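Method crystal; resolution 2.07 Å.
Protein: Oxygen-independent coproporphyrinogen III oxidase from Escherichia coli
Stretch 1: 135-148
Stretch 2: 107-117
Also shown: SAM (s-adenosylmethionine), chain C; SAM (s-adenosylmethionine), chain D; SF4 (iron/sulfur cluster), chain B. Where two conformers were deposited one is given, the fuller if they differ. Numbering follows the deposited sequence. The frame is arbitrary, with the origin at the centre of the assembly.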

# COMPACT_ATOMS: atom_id res chain seq x y z
N GLN A 135 -0.35 23.26 -4.73
CA GLN A 135 -0.64 23.94 -3.49
C GLN A 135 -0.84 22.94 -2.33
O GLN A 135 -1.85 22.25 -2.26
CB GLN A 135 -1.90 24.82 -3.66
CG GLN A 135 -1.97 25.88 -2.56
CD GLN A 135 -3.03 26.97 -2.76
OE1 GLN A 135 -3.45 27.27 -3.92
NE2 GLN A 135 -3.47 27.58 -1.64
N PHE A 136 0.12 22.91 -1.41
CA PHE A 136 0.11 21.97 -0.29
C PHE A 136 -0.61 22.58 0.88
O PHE A 136 -0.36 23.75 1.24
CB PHE A 136 1.53 21.66 0.17
CG PHE A 136 2.20 20.62 -0.61
CD1 PHE A 136 2.44 20.79 -1.98
CD2 PHE A 136 2.58 19.45 -0.02
CE1 PHE A 136 3.07 19.84 -2.70
CE2 PHE A 136 3.21 18.45 -0.77
CZ PHE A 136 3.43 18.66 -2.12
N ASN A 137 -1.51 21.80 1.50
CA ASN A 137 -2.08 22.22 2.78
C ASN A 137 -0.91 22.24 3.81
O ASN A 137 0.02 21.42 3.77
CB ASN A 137 -3.18 21.27 3.30
CG ASN A 137 -4.41 21.24 2.43
OD1 ASN A 137 -4.63 22.14 1.61
ND2 ASN A 137 -5.24 20.20 2.61
N ALA A 138 -0.99 23.17 4.74
CA ALA A 138 0.04 23.31 5.78
C ALA A 138 0.15 22.06 6.67
O ALA A 138 1.24 21.72 7.17
CB ALA A 138 -0.26 24.58 6.64
N ASP A 139 -0.98 21.36 6.84
CA ASP A 139 -1.01 20.11 7.62
C ASP A 139 -1.09 18.87 6.75
O ASP A 139 -1.57 17.85 7.20
CB ASP A 139 -2.18 20.13 8.60
CG ASP A 139 -3.49 20.15 7.90
OD1 ASP A 139 -3.50 20.32 6.65
OD2 ASP A 139 -4.54 20.01 8.50
N ALA A 140 -0.59 18.94 5.51
CA ALA A 140 -0.51 17.75 4.68
C ALA A 140 0.28 16.63 5.34
O ALA A 140 1.23 16.84 6.05
CB ALA A 140 0.10 18.11 3.26
N GLU A 141 -0.01 15.40 4.91
CA GLU A 141 0.58 14.16 5.45
C GLU A 141 1.60 13.91 4.39
O GLU A 141 1.25 13.74 3.24
CB GLU A 141 -0.48 13.06 5.53
CG GLU A 141 0.03 11.69 5.90
CD GLU A 141 -1.01 10.59 5.67
OE1 GLU A 141 -2.04 10.57 6.36
OE2 GLU A 141 -0.81 9.75 4.78
N ILE A 142 2.85 13.94 4.77
CA ILE A 142 3.99 13.83 3.80
C ILE A 142 4.90 12.66 4.25
O ILE A 142 5.55 12.72 5.31
CB ILE A 142 4.75 15.18 3.76
CG1 ILE A 142 3.81 16.29 3.27
CG2 ILE A 142 5.95 15.11 2.84
CD1 ILE A 142 4.41 17.63 3.35
N SER A 143 4.85 11.57 3.50
CA SER A 143 5.44 10.31 3.90
C SER A 143 6.41 9.75 2.87
O SER A 143 6.36 10.07 1.68
CB SER A 143 4.38 9.23 4.17
OG SER A 143 3.49 9.05 3.12
N ILE A 144 7.29 8.90 3.35
CA ILE A 144 8.33 8.34 2.51
C ILE A 144 8.70 6.97 3.08
O ILE A 144 8.63 6.75 4.31
CB ILE A 144 9.56 9.28 2.50
CG1 ILE A 144 10.67 8.80 1.55
CG2 ILE A 144 10.14 9.44 3.90
CD1 ILE A 144 11.79 9.78 1.36
N GLU A 145 9.13 6.09 2.19
CA GLU A 145 9.70 4.80 2.55
C GLU A 145 11.20 4.80 2.54
O GLU A 145 11.82 5.45 1.69
CB GLU A 145 9.16 3.74 1.60
CG GLU A 145 7.62 3.79 1.49
CD GLU A 145 7.00 2.65 0.76
OE1 GLU A 145 7.39 1.48 1.08
OE2 GLU A 145 6.12 2.93 -0.13
N VAL A 146 11.79 4.07 3.47
CA VAL A 146 13.21 4.21 3.79
C VAL A 146 13.81 2.82 3.90
O VAL A 146 13.32 2.01 4.64
CB VAL A 146 13.42 4.93 5.15
CG1 VAL A 146 14.92 5.02 5.46
CG2 VAL A 146 12.84 6.32 5.12
N ASP A 147 14.88 2.57 3.17
CA ASP A 147 15.69 1.36 3.35
C ASP A 147 16.79 1.68 4.40
O ASP A 147 17.56 2.62 4.22
CB ASP A 147 16.33 1.06 1.99
CG ASP A 147 17.32 -0.10 2.01
OD1 ASP A 147 17.28 -0.97 2.91
OD2 ASP A 147 18.17 -0.22 1.08
N PRO A 148 16.88 0.92 5.49
CA PRO A 148 17.83 1.27 6.56
C PRO A 148 19.27 0.71 6.29
O PRO A 148 19.89 0.01 7.18
CB PRO A 148 17.23 0.58 7.75
CG PRO A 148 16.67 -0.75 7.11
CD PRO A 148 16.07 -0.25 5.81
N SAM C . 12.87 -0.04 -0.61
CA SAM C . 12.64 0.10 0.82
C SAM C . 13.05 -1.13 1.64
O SAM C . 13.18 -2.26 1.05
OXT SAM C . 13.29 -0.91 2.81
CB SAM C . 11.13 0.33 0.99
CG SAM C . 10.16 -0.81 1.10
SD SAM C . 9.87 -1.73 -0.39
CE SAM C . 9.40 -0.50 -1.61
C5' SAM C . 8.09 -2.27 -0.14
C4' SAM C . 7.79 -3.57 0.69
O4' SAM C . 7.24 -4.64 -0.08
C3' SAM C . 9.02 -4.20 1.30
O3' SAM C . 9.55 -3.48 2.42
C2' SAM C . 8.58 -5.64 1.58
O2' SAM C . 8.11 -5.78 2.92
C1' SAM C . 7.41 -5.84 0.64
N9 SAM C . 7.62 -6.90 -0.33
C8 SAM C . 8.43 -6.79 -1.44
N7 SAM C . 8.36 -7.92 -2.13
C5 SAM C . 7.49 -8.76 -1.48
C6 SAM C . 7.04 -10.06 -1.74
N6 SAM C . 7.42 -10.76 -2.81
N1 SAM C . 6.15 -10.62 -0.86
C2 SAM C . 5.73 -9.91 0.27
N3 SAM C . 6.16 -8.65 0.52
C4 SAM C . 7.04 -8.10 -0.34
N SAM D . 3.00 -4.14 -3.22
CA SAM D . 3.64 -4.86 -2.10
C SAM D . 3.25 -6.36 -2.09
O SAM D . 4.09 -7.29 -2.15
OXT SAM D . 2.07 -6.76 -2.03
CB SAM D . 3.30 -4.17 -0.75
CG SAM D . 3.90 -2.75 -0.55
SD SAM D . 2.69 -1.38 -0.66
CE SAM D . 2.33 -1.06 1.10
C5' SAM D . 3.54 0.19 -1.09
C4' SAM D . 4.18 0.13 -2.46
O4' SAM D . 3.12 0.04 -3.40
C3' SAM D . 4.96 1.38 -2.86
O3' SAM D . 6.24 1.43 -2.23
C2' SAM D . 4.93 1.24 -4.35
O2' SAM D . 5.82 0.24 -4.76
C1' SAM D . 3.49 0.75 -4.59
N9 SAM D . 2.55 1.85 -4.77
C8 SAM D . 1.92 2.56 -3.82
N7 SAM D . 1.14 3.53 -4.43
C5 SAM D . 1.27 3.41 -5.73
C6 SAM D . 0.74 4.11 -6.78
N6 SAM D . -0.13 5.09 -6.64
N1 SAM D . 1.13 3.73 -8.02
C2 SAM D . 1.99 2.72 -8.21
N3 SAM D . 2.54 2.05 -7.19
C4 SAM D . 2.18 2.39 -5.97
FE1 SF4 B . 14.50 -2.38 -3.28
FE2 SF4 B . 12.63 -4.24 -2.98
FE3 SF4 B . 13.18 -2.50 -1.18
FE4 SF4 B . 14.70 -4.25 -1.67
S1 SF4 B . 12.63 -4.66 -0.78
S2 SF4 B . 15.44 -2.20 -1.26
S3 SF4 B . 14.70 -4.43 -3.77
S4 SF4 B . 12.31 -2.15 -3.13
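Stretch 2 (107-117) QLHWGGGTPTY

Neighbouring parallel strands exchange backbone hydrogen bonds in a staggered pattern, and this oxidase gives a clear example. Stretch 2 continues an extended strand that begins earlier in the chain, and from Gln 107 to Trp 110 it runs beside Glu 141 to Ile 144 of stretch 1, with the two N-to-C directions only 8° apart and the axes approaching to 4.7 Å. Glu 141 pairs with Gln 107, Ile 142 with Leu 108, Ser 143 with His 109 and Ile 144 with Trp 110. Leu 108 reaches both ways along its partner: its N donates to Glu 141 O (2.9 Å), and its O accepts from Ser 143 N (2.9 Å). Trp 110 repeats the motif, its N bonding to Ser 143 O at 3.0 Å, but the bond from Glu 145 N to Trp 110 O, at 3.3 Å, is weak. Beyond this the pairing lapses. A cis peptide precedes Gly 113, whose phi is positive (69°), and residues 115–117 form a 3-10 segment.

Side chains alternate between the faces. Leu 108 and Trp 110 share one with Ile 142 and Ile 144: Leu 108 CD2 lies 4.1 Å from Ile 142 CG2 and 3.9 Å from Phe 136 CE2, meeting the phenyl ring at its edge. Ile 144 CD1 approaches Trp 110 CE3 to 3.8 Å, while its CG1 packs 3.5 Å from Pro 115 CB.

The face carrying Ser 143 and His 109 is polar. The imidazole is held at both nitrogens, ND1 of His 109 2.6 Å from Ser 143 OG and NE2 of His 109 donating to Glu 145 OE2 at 2.9 Å. That same OE2 of Glu 145 accepts from O3' of SAM (chain D) at 2.6 Å, tying the strand pair to its ligand. Farther on, Thr 114 CG2 rests 3.6 Å from Asp 147 CB, and a water bridges Thr 114 OG1 and Asp 147 OD2.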

# COMPACT_ATOMS: atom_id res chain seq x y z
N GLN A 107 -2.07 15.26 0.91
CA GLN A 107 -1.27 14.03 1.05
C GLN A 107 -0.18 13.88 -0.03
O GLN A 107 -0.48 14.07 -1.20
CB GLN A 107 -2.23 12.88 0.92
CG GLN A 107 -1.77 11.59 1.45
CD GLN A 107 -2.96 10.54 1.51
OE1 GLN A 107 -3.54 10.30 2.58
NE2 GLN A 107 -3.30 9.94 0.35
N LEU A 108 1.05 13.51 0.37
CA LEU A 108 2.11 13.16 -0.56
C LEU A 108 2.83 11.97 0.02
O LEU A 108 3.19 11.98 1.20
CB LEU A 108 3.10 14.32 -0.71
CG LEU A 108 4.45 14.03 -1.37
CD1 LEU A 108 4.24 13.65 -2.79
CD2 LEU A 108 5.34 15.23 -1.23
N HIS A 109 3.10 10.98 -0.83
CA HIS A 109 3.90 9.86 -0.47
C HIS A 109 4.88 9.51 -1.60
O HIS A 109 4.52 9.56 -2.79
CB HIS A 109 3.06 8.67 -0.22
CG HIS A 109 3.83 7.46 0.18
ND1 HIS A 109 4.01 7.12 1.48
CD2 HIS A 109 4.49 6.54 -0.54
CE1 HIS A 109 4.70 5.99 1.56
NE2 HIS A 109 4.99 5.60 0.35
N TRP A 110 6.09 9.18 -1.20
CA TRP A 110 7.07 8.66 -2.10
C TRP A 110 7.24 7.17 -1.76
O TRP A 110 7.57 6.81 -0.65
CB TRP A 110 8.42 9.35 -1.94
CG TRP A 110 8.46 10.84 -2.33
CD1 TRP A 110 7.43 11.62 -2.78
CD2 TRP A 110 9.60 11.71 -2.24
NE1 TRP A 110 7.83 12.91 -2.95
CE2 TRP A 110 9.17 13.01 -2.65
CE3 TRP A 110 10.93 11.55 -1.88
CZ2 TRP A 110 10.02 14.11 -2.67
CZ3 TRP A 110 11.78 12.68 -1.91
CH2 TRP A 110 11.34 13.90 -2.31
N GLY A 111 7.11 6.35 -2.79
CA GLY A 111 7.24 4.93 -2.70
C GLY A 111 8.26 4.44 -3.72
O GLY A 111 8.88 5.23 -4.46
N GLY A 112 8.38 3.14 -3.83
CA GLY A 112 9.34 2.58 -4.79
C GLY A 112 9.43 1.07 -4.71
O GLY A 112 8.39 0.41 -4.48
N GLY A 113 10.64 0.48 -4.89
CA GLY A 113 11.88 1.15 -4.98
C GLY A 113 12.25 1.74 -3.67
O GLY A 113 11.57 1.54 -2.67
N THR A 114 13.33 2.53 -3.67
CA THR A 114 13.86 3.11 -2.49
C THR A 114 13.92 4.62 -2.61
O THR A 114 14.87 5.18 -3.20
CB THR A 114 15.26 2.57 -2.22
OG1 THR A 114 15.29 1.16 -2.05
CG2 THR A 114 15.75 3.11 -0.87
N PRO A 115 12.92 5.34 -2.10
CA PRO A 115 12.95 6.81 -2.15
C PRO A 115 14.21 7.44 -1.60
O PRO A 115 14.62 8.45 -2.19
CB PRO A 115 11.71 7.22 -1.34
CG PRO A 115 10.75 6.07 -1.59
CD PRO A 115 11.62 4.85 -1.63
N THR A 116 14.79 6.87 -0.55
CA THR A 116 16.02 7.34 0.03
C THR A 116 17.31 6.97 -0.72
O THR A 116 18.41 7.26 -0.23
CB THR A 116 16.12 7.00 1.53
OG1 THR A 116 15.89 5.60 1.80
CG2 THR A 116 15.08 7.74 2.24
N TYR A 117 17.14 6.37 -1.89
CA TYR A 117 18.21 6.33 -2.87
C TYR A 117 18.62 7.76 -3.28
O TYR A 117 19.80 8.01 -3.60
CB TYR A 117 17.73 5.58 -4.10
CG TYR A 117 18.83 5.27 -5.12
CD1 TYR A 117 19.25 6.23 -6.09
CD2 TYR A 117 19.41 4.00 -5.16
CE1 TYR A 117 20.25 5.90 -7.04
CE2 TYR A 117 20.41 3.68 -6.08
CZ TYR A 117 20.83 4.63 -7.03
OH TYR A 117 21.80 4.28 -7.93
O HOH W 1 1.30 10.54 3.16
O HOH W 2 18.00 0.45 -1.70
O HOH W 3 18.00 4.26 2.00